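Long-range contacts in Alr4995 protein (PDB 6LRF), which acts as a bifunctional cyanobacterial enzyme, an arginine dihydrolase of the GME family that also carries ornithine cyclodeaminase activity: residues Leu8-Asp13 / Pro64-Thr69; Arg286-Glu291 / Val333-Pro338; Gly292-Ser297 / Ser329-Lys334; Lys490-Ala495 / Lys622-Ala627; Arg510-Gly515 / Tyr585-Asn590. One frame throughout, in Å; residues are numbered along the deposited sequence.

Interaction 1: Leu8-Asp13 / Pro64-Thr69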
# COMPACT_ATOMS: atom_id res chain seq x y z
N LEU B 8 -42.06 -42.08 -6.58
CA LEU B 8 -41.26 -43.15 -6.02
C LEU B 8 -40.50 -42.64 -4.80
O LEU B 8 -39.86 -41.59 -4.88
CB LEU B 8 -40.28 -43.67 -7.05
CG LEU B 8 -39.34 -44.75 -6.58
CD1 LEU B 8 -40.15 -45.98 -6.23
CD2 LEU B 8 -38.37 -45.02 -7.68
N MSE B 9 -40.57 -43.37 -3.69
CA MSE B 9 -39.78 -43.03 -2.50
C MSE B 9 -39.06 -44.25 -1.95
O MSE B 9 -39.17 -45.34 -2.50
CB MSE B 9 -40.65 -42.41 -1.41
CG MSE B 9 -41.30 -41.11 -1.83
SE MSE B 9 -42.30 -40.19 -0.41
CE MSE B 9 -40.83 -39.80 0.84
N CYS B 10 -38.31 -44.07 -0.88
CA CYS B 10 -37.62 -45.18 -0.27
C CYS B 10 -37.44 -44.88 1.21
O CYS B 10 -36.81 -43.87 1.57
CB CYS B 10 -36.28 -45.44 -0.95
SG CYS B 10 -35.35 -46.81 -0.26
N PRO B 11 -38.02 -45.73 2.06
CA PRO B 11 -38.02 -45.53 3.52
C PRO B 11 -36.60 -45.55 4.11
O PRO B 11 -35.72 -46.24 3.59
CB PRO B 11 -38.87 -46.69 4.03
CG PRO B 11 -38.78 -47.73 2.98
CD PRO B 11 -38.72 -46.97 1.68
N PRO B 12 -36.40 -44.79 5.20
CA PRO B 12 -35.08 -44.61 5.82
C PRO B 12 -34.61 -45.76 6.70
O PRO B 12 -33.94 -45.49 7.70
CB PRO B 12 -35.29 -43.35 6.68
CG PRO B 12 -36.73 -43.36 7.00
CD PRO B 12 -37.42 -43.92 5.80
N ASP B 13 -34.94 -47.00 6.34
CA ASP B 13 -34.63 -48.17 7.19
C ASP B 13 -33.13 -48.31 7.49
O ASP B 13 -32.76 -48.80 8.56
CB ASP B 13 -35.15 -49.46 6.53
CG ASP B 13 -36.68 -49.60 6.60
OD1 ASP B 13 -37.37 -48.61 6.92
OD2 ASP B 13 -37.18 -50.71 6.33
N PRO B 64 -27.24 -46.12 2.19
CA PRO B 64 -28.09 -45.21 2.95
C PRO B 64 -28.75 -44.14 2.08
O PRO B 64 -29.83 -43.65 2.42
CB PRO B 64 -27.11 -44.57 3.94
CG PRO B 64 -25.78 -44.65 3.26
CD PRO B 64 -25.81 -45.95 2.51
N ASP B 65 -28.11 -43.79 0.97
CA ASP B 65 -28.61 -42.68 0.17
C ASP B 65 -29.63 -43.18 -0.85
O ASP B 65 -30.14 -42.40 -1.67
CB ASP B 65 -27.46 -41.94 -0.51
CG ASP B 65 -26.62 -41.14 0.48
OD1 ASP B 65 -27.21 -40.38 1.29
OD2 ASP B 65 -25.38 -41.29 0.46
N LEU B 66 -29.97 -44.46 -0.77
CA LEU B 66 -31.05 -45.02 -1.57
C LEU B 66 -32.37 -44.27 -1.31
O LEU B 66 -33.28 -44.30 -2.13
CB LEU B 66 -31.20 -46.51 -1.30
CG LEU B 66 -31.90 -47.32 -2.39
CD1 LEU B 66 -30.95 -47.60 -3.53
CD2 LEU B 66 -32.50 -48.61 -1.84
N VAL B 67 -32.46 -43.59 -0.17
CA VAL B 67 -33.64 -42.78 0.14
C VAL B 67 -33.79 -41.60 -0.83
O VAL B 67 -34.86 -41.01 -0.95
CB VAL B 67 -33.58 -42.23 1.58
CG1 VAL B 67 -33.69 -43.36 2.58
CG2 VAL B 67 -32.29 -41.44 1.80
N PHE B 68 -32.71 -41.25 -1.52
CA PHE B 68 -32.72 -40.11 -2.42
C PHE B 68 -33.07 -40.57 -3.84
O PHE B 68 -32.23 -40.57 -4.75
CB PHE B 68 -31.38 -39.38 -2.37
CG PHE B 68 -31.15 -38.66 -1.06
CD1 PHE B 68 -32.18 -37.92 -0.47
CD2 PHE B 68 -29.92 -38.75 -0.41
CE1 PHE B 68 -31.98 -37.26 0.74
CE2 PHE B 68 -29.71 -38.09 0.81
CZ PHE B 68 -30.73 -37.34 1.38
N THR B 69 -34.33 -40.98 -3.99
CA THR B 69 -34.82 -41.54 -5.25
C THR B 69 -34.82 -40.54 -6.40
O THR B 69 -34.86 -40.96 -7.55
CB THR B 69 -36.25 -42.08 -5.09
OG1 THR B 69 -37.08 -41.05 -4.54
CG2 THR B 69 -36.27 -43.30 -4.17
O HOH W 1 -37.55 -41.23 -0.27
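One direct hydrogen bond joins the end of strand 6-9 to the loop 64-69: Thr69 OG1 donates to Leu8 O at 2.9 Å. The hydroxyl comes from above the carbonyl plane, as chi1 of 53° sets OG1 between the backbone N and carbonyl carbon. A water supplies the second polar link: it accepts from Cys10 N at 3.0 Å and can donate to Val67 O. The rest is van der Waals contact, between apolar side chains or of carbon against carbonyl oxygen. Cys10, with SG anti to its backbone N, reaches into the loop, where SG lies 3.7 Å from Leu66 CD2. Thr69 suits its place because its other branch, CG2, packs 3.9 Å from Cys10 CB while OG1 serves the strand. Val67 CG1 rests against Cys10 O and the flank of Pro12, whose ring also meets helix 34-49. Strand 6-9 thus keeps its sheet partners in the guanidine-modifying domain, while a hydroxyl and a water, with no direct backbone-to-backbone bond, join the loop to its end.

Interaction 2: Arg286-Glu291 / Val333-Pro338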
# COMPACT_ATOMS: atom_id res chain seq x y z
N ARG B 286 -15.91 -30.61 -30.46
CA ARG B 286 -14.87 -30.29 -31.42
C ARG B 286 -13.58 -30.93 -30.93
O ARG B 286 -13.25 -30.84 -29.76
CB ARG B 286 -14.73 -28.78 -31.55
CG ARG B 286 -13.84 -28.29 -32.66
CD ARG B 286 -14.13 -26.84 -32.93
NE ARG B 286 -13.07 -26.19 -33.71
CZ ARG B 286 -13.20 -25.00 -34.27
NH1 ARG B 286 -14.34 -24.34 -34.16
NH2 ARG B 286 -12.18 -24.46 -34.96
N ILE B 287 -12.86 -31.61 -31.81
CA ILE B 287 -11.58 -32.15 -31.41
C ILE B 287 -10.48 -31.15 -31.81
O ILE B 287 -10.45 -30.66 -32.94
CB ILE B 287 -11.33 -33.53 -32.03
CG1 ILE B 287 -12.27 -34.57 -31.39
CG2 ILE B 287 -9.87 -33.96 -31.84
CD1 ILE B 287 -12.18 -35.96 -32.02
N ILE B 288 -9.61 -30.81 -30.87
CA ILE B 288 -8.50 -29.92 -31.19
C ILE B 288 -7.18 -30.66 -30.99
O ILE B 288 -7.12 -31.67 -30.29
CB ILE B 288 -8.54 -28.64 -30.33
CG1 ILE B 288 -8.51 -28.98 -28.84
CG2 ILE B 288 -9.76 -27.80 -30.65
CD1 ILE B 288 -7.15 -28.79 -28.19
N ARG B 289 -6.13 -30.17 -31.62
CA ARG B 289 -4.80 -30.74 -31.43
C ARG B 289 -3.87 -29.67 -30.86
O ARG B 289 -3.94 -28.50 -31.25
CB ARG B 289 -4.27 -31.30 -32.75
CG ARG B 289 -2.94 -32.02 -32.68
CD ARG B 289 -2.62 -32.65 -34.03
NE ARG B 289 -1.23 -33.10 -34.13
CZ ARG B 289 -0.81 -34.29 -33.73
NH1 ARG B 289 -1.67 -35.15 -33.20
NH2 ARG B 289 0.47 -34.63 -33.87
N ILE B 290 -3.03 -30.06 -29.91
CA ILE B 290 -2.03 -29.15 -29.33
C ILE B 290 -0.67 -29.85 -29.35
O ILE B 290 -0.57 -31.02 -29.00
CB ILE B 290 -2.43 -28.71 -27.91
CG1 ILE B 290 -1.37 -27.78 -27.31
CG2 ILE B 290 -2.67 -29.90 -26.99
CD1 ILE B 290 -1.38 -26.41 -27.94
N GLU B 291 0.37 -29.14 -29.81
CA GLU B 291 1.72 -29.68 -29.92
C GLU B 291 2.75 -28.80 -29.20
O GLU B 291 2.60 -27.58 -29.12
CB GLU B 291 2.15 -29.81 -31.39
CG GLU B 291 1.59 -31.00 -32.15
CD GLU B 291 2.23 -31.13 -33.54
OE1 GLU B 291 3.14 -30.33 -33.85
OE2 GLU B 291 1.84 -32.04 -34.31
N VAL B 333 -7.55 -33.46 -27.96
CA VAL B 333 -8.49 -33.20 -26.88
C VAL B 333 -9.88 -32.94 -27.46
O VAL B 333 -10.03 -32.13 -28.37
CB VAL B 333 -8.03 -31.97 -26.03
CG1 VAL B 333 -9.03 -31.66 -24.94
CG2 VAL B 333 -6.64 -32.23 -25.42
N LYS B 334 -10.88 -33.64 -26.97
CA LYS B 334 -12.25 -33.35 -27.37
C LYS B 334 -12.79 -32.28 -26.43
O LYS B 334 -12.82 -32.47 -25.22
CB LYS B 334 -13.12 -34.61 -27.35
CG LYS B 334 -14.50 -34.43 -28.00
CD LYS B 334 -15.29 -35.74 -28.00
CE LYS B 334 -15.67 -36.19 -26.58
NZ LYS B 334 -16.70 -35.30 -25.98
N VAL B 335 -13.20 -31.16 -27.00
CA VAL B 335 -13.75 -30.05 -26.22
C VAL B 335 -15.27 -30.04 -26.38
O VAL B 335 -15.75 -30.16 -27.50
CB VAL B 335 -13.20 -28.69 -26.68
CG1 VAL B 335 -13.68 -27.58 -25.76
CG2 VAL B 335 -11.67 -28.72 -26.74
N SER B 336 -16.01 -29.92 -25.28
CA SER B 336 -17.46 -29.75 -25.37
C SER B 336 -17.88 -28.44 -24.74
O SER B 336 -17.27 -27.97 -23.78
CB SER B 336 -18.20 -30.91 -24.68
OG SER B 336 -17.85 -32.15 -25.25
N ALA B 337 -18.94 -27.86 -25.29
CA ALA B 337 -19.53 -26.63 -24.80
C ALA B 337 -21.05 -26.75 -24.78
O ALA B 337 -21.62 -27.49 -25.58
CB ALA B 337 -19.10 -25.45 -25.66
N PRO B 338 -21.73 -26.02 -23.89
CA PRO B 338 -23.19 -26.14 -23.77
C PRO B 338 -23.94 -25.41 -24.90
O PRO B 338 -25.15 -25.63 -25.09
CB PRO B 338 -23.47 -25.50 -22.41
CG PRO B 338 -22.33 -24.47 -22.25
CD PRO B 338 -21.15 -25.16 -22.83
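Ile288 holds CG1 in the crowded position between its backbone N and carbonyl carbon (chi1 57°), and this turns the longer branch across to the neighbouring strand. There CD1 lies 3.9 Å from Val333 CB, the two side chains running side by side, while CG1 crosses obliquely to meet Val335 CG2 at 3.8 Å. Both valines have CG1 anti to the backbone N, which puts CG2 beside it. On the other face Ile287 CG1, anti to its carbonyl carbon, touches Lys334 CG at 4.1 Å; the lysine chain then bends at its last two torsions and carries NZ away to a salt bridge with Asp143.

The backbones form an antiparallel ladder. Arg286 with Val335 and Ile288 with Val333 are hydrogen-bonded pairs, and Ile287 with Lys334 is the non-hydrogen-bonded pair between them. Val335 N gives a nearly straight bond to Arg286 O (2.8 Å, 172°), whereas the return bond from Arg286 N to Val335 O is more bent, at 141°. Ile288 and Val333 exchange two straight bonds. Beta-branched residues suit such extended chains, and helix 340-352 covers Val335 and Arg286 on their face. The chemistry is therefore divided: paired amides fix the register inside the mixed sheet, between strands 155-160 and 313-320; aliphatic branches of Ile288, Val333 and Val335 pack together on one face; and Lys334 offers methylenes to Ile287 but its charge to an acid.

Interaction 3: Gly292-Ser297 / Ser329-Lys334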
# COMPACT_ATOMS: atom_id res chain seq x y z
N GLY B 292 3.83 -29.41 -28.71
CA GLY B 292 4.88 -28.66 -28.06
C GLY B 292 5.49 -29.41 -26.89
O GLY B 292 5.44 -30.64 -26.86
N HIS B 293 6.06 -28.68 -25.95
CA HIS B 293 6.59 -29.29 -24.73
C HIS B 293 5.48 -29.29 -23.68
O HIS B 293 5.49 -28.51 -22.72
CB HIS B 293 7.83 -28.54 -24.23
CG HIS B 293 8.93 -28.45 -25.25
ND1 HIS B 293 9.35 -27.25 -25.79
CD2 HIS B 293 9.67 -29.41 -25.86
CE1 HIS B 293 10.31 -27.48 -26.66
NE2 HIS B 293 10.52 -28.78 -26.73
N LEU B 294 4.52 -30.17 -23.87
CA LEU B 294 3.23 -30.02 -23.23
C LEU B 294 3.29 -30.20 -21.72
O LEU B 294 2.66 -29.46 -20.97
CB LEU B 294 2.23 -31.01 -23.83
CG LEU B 294 1.96 -30.84 -25.33
CD1 LEU B 294 0.85 -31.80 -25.79
CD2 LEU B 294 1.62 -29.40 -25.67
N LEU B 295 4.08 -31.17 -21.27
CA LEU B 295 4.10 -31.52 -19.86
C LEU B 295 4.81 -30.51 -19.00
O LEU B 295 4.34 -30.20 -17.90
CB LEU B 295 4.73 -32.88 -19.65
CG LEU B 295 3.80 -33.99 -20.07
CD1 LEU B 295 4.39 -35.32 -19.65
CD2 LEU B 295 2.43 -33.76 -19.47
N ASP B 296 5.94 -29.98 -19.47
CA ASP B 296 6.72 -29.10 -18.60
C ASP B 296 6.40 -27.61 -18.76
O ASP B 296 6.67 -26.82 -17.86
CB ASP B 296 8.23 -29.33 -18.80
CG ASP B 296 8.71 -28.99 -20.19
OD1 ASP B 296 8.72 -27.79 -20.55
OD2 ASP B 296 9.09 -29.93 -20.93
N SER B 297 5.83 -27.23 -19.89
CA SER B 297 5.45 -25.83 -20.04
C SER B 297 4.12 -25.55 -19.36
O SER B 297 3.78 -24.39 -19.09
CB SER B 297 5.39 -25.45 -21.52
OG SER B 297 4.38 -26.17 -22.19
N SER B 329 5.82 -32.95 -27.86
CA SER B 329 4.75 -33.88 -27.54
C SER B 329 3.50 -33.38 -28.24
O SER B 329 3.44 -32.23 -28.67
CB SER B 329 4.54 -34.00 -26.03
OG SER B 329 5.60 -34.74 -25.44
N ALA B 330 2.50 -34.26 -28.38
CA ALA B 330 1.24 -33.87 -29.02
C ALA B 330 0.08 -34.48 -28.28
O ALA B 330 0.14 -35.62 -27.83
CB ALA B 330 1.22 -34.30 -30.49
N ALA B 331 -1.00 -33.72 -28.15
CA ALA B 331 -2.21 -34.25 -27.53
C ALA B 331 -3.45 -33.91 -28.37
O ALA B 331 -3.52 -32.87 -29.02
CB ALA B 331 -2.35 -33.73 -26.11
N GLU B 332 -4.42 -34.82 -28.38
CA GLU B 332 -5.70 -34.54 -29.03
C GLU B 332 -6.75 -34.52 -27.95
O GLU B 332 -6.81 -35.40 -27.10
CB GLU B 332 -6.01 -35.55 -30.13
CG GLU B 332 -5.33 -35.17 -31.45
CD GLU B 332 -5.29 -36.30 -32.48
OE1 GLU B 332 -6.04 -37.28 -32.34
OE2 GLU B 332 -4.48 -36.19 -33.44
N VAL B 333 -7.55 -33.46 -27.96
CA VAL B 333 -8.49 -33.20 -26.88
C VAL B 333 -9.88 -32.94 -27.46
O VAL B 333 -10.03 -32.13 -28.37
CB VAL B 333 -8.03 -31.97 -26.03
CG1 VAL B 333 -9.03 -31.66 -24.94
CG2 VAL B 333 -6.64 -32.23 -25.42
N LYS B 334 -10.88 -33.64 -26.97
CA LYS B 334 -12.25 -33.35 -27.37
C LYS B 334 -12.79 -32.28 -26.43
O LYS B 334 -12.82 -32.47 -25.22
CB LYS B 334 -13.12 -34.61 -27.35
CG LYS B 334 -14.50 -34.43 -28.00
CD LYS B 334 -15.29 -35.74 -28.00
CE LYS B 334 -15.67 -36.19 -26.58
NZ LYS B 334 -16.70 -35.30 -25.98
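A single antiparallel hydrogen-bonded pair, Gly292 with Ser329, closes the end of the ladder between strands 280-292 and 329-337, just before the chain enters a short, weakly bonded helical turn at about 294-297. Gly292 N donates to Ser329 O at 2.8 Å, and Ser329 N returns a very short, nearly straight bond of 2.5 Å to Gly292 O. Both lie in the plane of the accepting carbonyl. Gly292 has phi 144°, where a CB would be pressed against the preceding carbonyl oxygen, so glycine fits this exit from the strand. His293 follows as the centre of an inverse gamma turn, and its carbonyl oxygen accepts from both Ser297 N and Ser297 OG, the hydroxyl approaching at 2.6 Å from above the carbonyl plane.

The turn brings Leu294 back over strand 329-337. With CG anti to its carbonyl carbon (chi1 -61°), CD1 reaches Ala331 CB at 3.8 Å; the small alanine lets leucine come close to the backbone. Ser329 OG turns to Gly322 N. Leu295 packs on its counterpart in a second subunit. Paired backbone amides thus finish this ladder in a buried setting, and Leu294 lays a methyl over the Ala330-Ala331 peptide.

Interaction 4: Lys490-Ala495 / Lys622-Ala627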
# COMPACT_ATOMS: atom_id res chain seq x y z
N LYS B 490 -28.88 20.17 -5.61
CA LYS B 490 -28.30 19.43 -6.72
C LYS B 490 -27.12 18.58 -6.26
O LYS B 490 -26.18 19.06 -5.62
CB LYS B 490 -27.88 20.39 -7.83
CG LYS B 490 -27.39 19.71 -9.10
CD LYS B 490 -26.84 20.75 -10.10
CE LYS B 490 -26.75 20.18 -11.52
NZ LYS B 490 -26.42 21.23 -12.54
N VAL B 491 -27.17 17.29 -6.57
CA VAL B 491 -26.08 16.39 -6.22
C VAL B 491 -25.47 15.85 -7.51
O VAL B 491 -26.19 15.40 -8.40
CB VAL B 491 -26.56 15.24 -5.30
CG1 VAL B 491 -25.46 14.21 -5.09
CG2 VAL B 491 -27.06 15.80 -3.95
N VAL B 492 -24.15 15.92 -7.62
CA VAL B 492 -23.48 15.46 -8.83
C VAL B 492 -22.60 14.28 -8.44
O VAL B 492 -21.95 14.30 -7.40
CB VAL B 492 -22.64 16.58 -9.48
CG1 VAL B 492 -21.86 16.04 -10.68
CG2 VAL B 492 -23.53 17.72 -9.93
N VAL B 493 -22.61 13.25 -9.27
CA VAL B 493 -21.78 12.08 -9.02
C VAL B 493 -20.76 11.93 -10.13
O VAL B 493 -21.09 12.09 -11.31
CB VAL B 493 -22.65 10.81 -8.89
CG1 VAL B 493 -21.79 9.58 -8.82
CG2 VAL B 493 -23.53 10.90 -7.64
N THR B 494 -19.52 11.66 -9.76
CA THR B 494 -18.51 11.20 -10.71
C THR B 494 -18.25 9.74 -10.39
O THR B 494 -18.28 9.35 -9.23
CB THR B 494 -17.20 12.02 -10.63
OG1 THR B 494 -16.52 11.69 -9.41
CG2 THR B 494 -17.49 13.50 -10.62
N ALA B 495 -18.03 8.91 -11.39
CA ALA B 495 -17.89 7.49 -11.09
C ALA B 495 -16.97 6.79 -12.07
O ALA B 495 -17.01 7.10 -13.25
CB ALA B 495 -19.27 6.82 -11.08
N LYS B 622 -20.75 23.00 -17.02
CA LYS B 622 -22.16 23.35 -17.09
C LYS B 622 -22.99 22.54 -16.09
O LYS B 622 -23.80 23.10 -15.34
CB LYS B 622 -22.70 23.16 -18.50
CG LYS B 622 -24.15 23.61 -18.65
CD LYS B 622 -24.65 23.43 -20.08
CE LYS B 622 -24.77 21.96 -20.47
NZ LYS B 622 -25.88 21.26 -19.74
N HIS B 623 -22.78 21.24 -16.05
CA HIS B 623 -23.57 20.42 -15.13
C HIS B 623 -23.14 20.62 -13.68
O HIS B 623 -23.90 20.32 -12.77
CB HIS B 623 -23.48 18.95 -15.52
CG HIS B 623 -24.20 18.65 -16.79
ND1 HIS B 623 -25.57 18.74 -16.89
CD2 HIS B 623 -23.75 18.29 -18.01
CE1 HIS B 623 -25.93 18.44 -18.13
NE2 HIS B 623 -24.84 18.16 -18.82
N LEU B 624 -21.94 21.14 -13.47
CA LEU B 624 -21.49 21.41 -12.11
C LEU B 624 -22.15 22.67 -11.52
O LEU B 624 -22.20 22.83 -10.31
CB LEU B 624 -19.97 21.55 -12.08
CG LEU B 624 -19.20 20.22 -12.18
CD1 LEU B 624 -17.70 20.48 -12.14
CD2 LEU B 624 -19.60 19.31 -11.04
N GLU B 625 -22.67 23.55 -12.37
CA GLU B 625 -23.31 24.79 -11.89
C GLU B 625 -24.46 24.48 -10.94
O GLU B 625 -25.31 23.64 -11.25
CB GLU B 625 -23.83 25.61 -13.08
CG GLU B 625 -22.72 26.21 -13.94
CD GLU B 625 -23.23 26.97 -15.16
OE1 GLU B 625 -24.47 27.04 -15.36
OE2 GLU B 625 -22.38 27.51 -15.91
N GLY B 626 -24.47 25.12 -9.78
CA GLY B 626 -25.52 24.91 -8.78
C GLY B 626 -25.35 23.70 -7.87
O GLY B 626 -26.17 23.48 -6.98
N ALA B 627 -24.30 22.92 -8.08
CA ALA B 627 -24.06 21.73 -7.25
C ALA B 627 -23.85 22.06 -5.77
O ALA B 627 -23.09 22.97 -5.45
CB ALA B 627 -22.84 20.94 -7.78
O HOH W 2 -27.20 19.51 -14.75
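Near the end of helix 613-624 a helix carbonyl and one from the following turn receive a lysine. His623 O accepts from Lys490 NZ at 2.7 Å, the ammonium standing above the carbonyl plane, and a water bridges the same NZ to His623 ND1. Leu624 starts a type II beta turn that closes at Ala627; its CD2 meets Val492 CG1 at 4.0 Å, the side chains crossing at about a right angle. Glu625 O accepts a second hydrogen bond from Lys490 NZ at 3.0 Å, the nitrogen lying in the plane of that carbonyl. Gly626, with phi 83°, suits the third position of the turn, and its carbonyl oxygen lies 3.6 Å from Lys490 CB. Ala627, small enough to sit close to the strand, puts CB 3.9 Å from Val492 CG2.

Lysine suits this place because its extended chain runs along the turn and lets one ammonium group take three partners; its positive charge would probably be favoured near the helix's C-terminal end. Helix 613-624 and this turn lead into strand 629-633, which lies parallel beside strand 491-495 in the Rossmann-fold sheet, with Leu624 also resting on helix 637-645 and on Leu521 of strand 519-523.

Interaction 5: Arg510-Gly515 / Tyr585-Asn590; sequences RLIREG and YECVRN
Glu586 O is held by two donors, the Asn590 backbone N at 2.9 Å and Asn590 ND2, also at 2.9 Å, the latter along a lone pair in the carbonyl plane. Asparagine suits the position where helix 583-589 gives out, since its amide folds back onto the carbonyl of the last turn.

Glu586 OE2 faces the other helix and forms a salt bridge with Arg513 NH1 at 3.0 Å. The acid is met from above its carboxylate plane but lies near the plane of the guanidinium, the two groups being turned 62° apart. A bend at chi2 in the glutamate (-57°) and one at chi3 in the arginine bring these ends together, and the arginine methylenes lie along the carboxylate, CD 3.4 Å from OE2. Next to the ion pair, Ile512 spreads its branches: CG2 meets Glu586 CB at 3.8 Å, and CD1 meets Cys587 SG at 3.9 Å. Isoleucine can thus cover two successive residues of the neighbouring helix.

The contact joins the ends of helices 505-513 and 583-589 in the Rossmann-fold region. Leu511 is turned instead to helix 680-694, Ile512 also touches Val517 and Ile592 in loops, and Tyr585 and Val588 pack against helix 570-575.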
# COMPACT_ATOMS: atom_id res chain seq x y z
N ARG B 510 -29.69 2.50 -7.69
CA ARG B 510 -30.78 2.78 -6.77
C ARG B 510 -30.80 4.27 -6.38
O ARG B 510 -31.85 4.91 -6.42
CB ARG B 510 -30.65 1.90 -5.53
CG ARG B 510 -31.65 2.26 -4.46
CD ARG B 510 -32.29 1.05 -3.83
NE ARG B 510 -33.27 1.50 -2.86
CZ ARG B 510 -33.07 1.51 -1.54
NH1 ARG B 510 -31.92 1.06 -1.05
NH2 ARG B 510 -34.02 1.95 -0.73
N LEU B 511 -29.63 4.81 -6.03
CA LEU B 511 -29.51 6.25 -5.76
C LEU B 511 -30.10 7.13 -6.87
O LEU B 511 -30.81 8.09 -6.58
CB LEU B 511 -28.04 6.62 -5.55
CG LEU B 511 -27.44 6.16 -4.23
CD1 LEU B 511 -25.97 6.53 -4.19
CD2 LEU B 511 -28.18 6.79 -3.06
N ILE B 512 -29.81 6.79 -8.12
CA ILE B 512 -30.29 7.57 -9.27
C ILE B 512 -31.81 7.45 -9.42
O ILE B 512 -32.52 8.44 -9.67
CB ILE B 512 -29.59 7.12 -10.59
CG1 ILE B 512 -28.09 7.45 -10.57
CG2 ILE B 512 -30.25 7.76 -11.79
CD1 ILE B 512 -27.26 6.68 -11.58
N ARG B 513 -32.30 6.23 -9.26
CA ARG B 513 -33.72 5.90 -9.33
C ARG B 513 -34.55 6.67 -8.31
O ARG B 513 -35.66 7.11 -8.61
CB ARG B 513 -33.90 4.39 -9.12
CG ARG B 513 -35.22 3.83 -9.60
CD ARG B 513 -35.08 2.33 -9.91
NE ARG B 513 -34.71 1.54 -8.73
CZ ARG B 513 -33.62 0.79 -8.64
NH1 ARG B 513 -32.76 0.71 -9.66
NH2 ARG B 513 -33.37 0.10 -7.53
N GLU B 514 -34.01 6.86 -7.11
CA GLU B 514 -34.73 7.46 -5.99
C GLU B 514 -34.45 8.95 -5.74
O GLU B 514 -34.76 9.47 -4.66
CB GLU B 514 -34.45 6.66 -4.73
CG GLU B 514 -34.83 5.20 -4.90
CD GLU B 514 -34.63 4.36 -3.64
OE1 GLU B 514 -34.24 4.93 -2.60
OE2 GLU B 514 -34.88 3.14 -3.70
N GLY B 515 -33.84 9.62 -6.72
CA GLY B 515 -33.74 11.07 -6.73
C GLY B 515 -32.56 11.74 -6.02
O GLY B 515 -32.63 12.93 -5.72
N TYR B 585 -28.80 2.85 -17.67
CA TYR B 585 -30.24 2.64 -17.83
C TYR B 585 -31.07 3.60 -16.98
O TYR B 585 -31.98 4.24 -17.48
CB TYR B 585 -30.62 1.20 -17.46
CG TYR B 585 -32.13 0.97 -17.43
CD1 TYR B 585 -32.85 0.72 -18.59
CD2 TYR B 585 -32.83 1.00 -16.22
CE1 TYR B 585 -34.22 0.50 -18.56
CE2 TYR B 585 -34.20 0.79 -16.18
CZ TYR B 585 -34.89 0.54 -17.35
OH TYR B 585 -36.24 0.33 -17.31
N GLU B 586 -30.76 3.67 -15.69
CA GLU B 586 -31.49 4.56 -14.80
C GLU B 586 -31.34 6.02 -15.20
O GLU B 586 -32.28 6.81 -15.04
CB GLU B 586 -31.06 4.38 -13.34
CG GLU B 586 -31.39 3.00 -12.72
CD GLU B 586 -32.88 2.63 -12.77
OE1 GLU B 586 -33.75 3.51 -13.02
OE2 GLU B 586 -33.19 1.43 -12.55
N CYS B 587 -30.16 6.40 -15.71
CA CYS B 587 -29.98 7.79 -16.17
C CYS B 587 -30.92 8.09 -17.32
O CYS B 587 -31.56 9.15 -17.36
CB CYS B 587 -28.53 8.07 -16.59
SG CYS B 587 -27.40 8.21 -15.20
N VAL B 588 -31.01 7.16 -18.27
CA VAL B 588 -31.90 7.38 -19.41
C VAL B 588 -33.37 7.39 -18.96
O VAL B 588 -34.12 8.30 -19.30
CB VAL B 588 -31.67 6.32 -20.51
CG1 VAL B 588 -32.74 6.42 -21.59
CG2 VAL B 588 -30.27 6.50 -21.13
N ARG B 589 -33.77 6.42 -18.14
CA ARG B 589 -35.18 6.30 -17.75
C ARG B 589 -35.66 7.45 -16.87
O ARG B 589 -36.82 7.83 -16.92
CB ARG B 589 -35.42 4.97 -17.04
CG ARG B 589 -35.68 3.78 -17.98
CD ARG B 589 -37.03 3.87 -18.72
NE ARG B 589 -37.35 2.63 -19.43
CZ ARG B 589 -37.33 2.48 -20.75
NH1 ARG B 589 -37.02 3.51 -21.54
NH2 ARG B 589 -37.63 1.30 -21.29
N ASN B 590 -34.76 8.00 -16.07
CA ASN B 590 -35.15 9.09 -15.19
C ASN B 590 -34.69 10.45 -15.70
O ASN B 590 -34.83 11.46 -15.01
CB ASN B 590 -34.62 8.83 -13.78
CG ASN B 590 -35.24 7.59 -13.15
OD1 ASN B 590 -36.31 7.65 -12.55
ND2 ASN B 590 -34.57 6.46 -13.30

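How the interactions relate
The five contacts fall into three parts of the chain. Interaction 1 stands alone in the guanidine-modifying domain, its centre 39 Å from that of interaction 2 and 64 Å from that of interaction 4. Interactions 2 and 3 share strand 329-337, including Val333 and Lys334, and follow one ladder, their centres 12 Å apart. Between them Ile290 O lies 2.9 Å from Ala331 N, probably a hydrogen bond, and Arg289 NH1 forms a salt bridge with Glu332 OE2. Interactions 4 and 5 belong to the Rossmann-fold region: 5 is nested in the loop that 4 closes, with nearest atoms about 6 Å apart. Interactions 2 and 4 lie on opposite sides of the chain's centre.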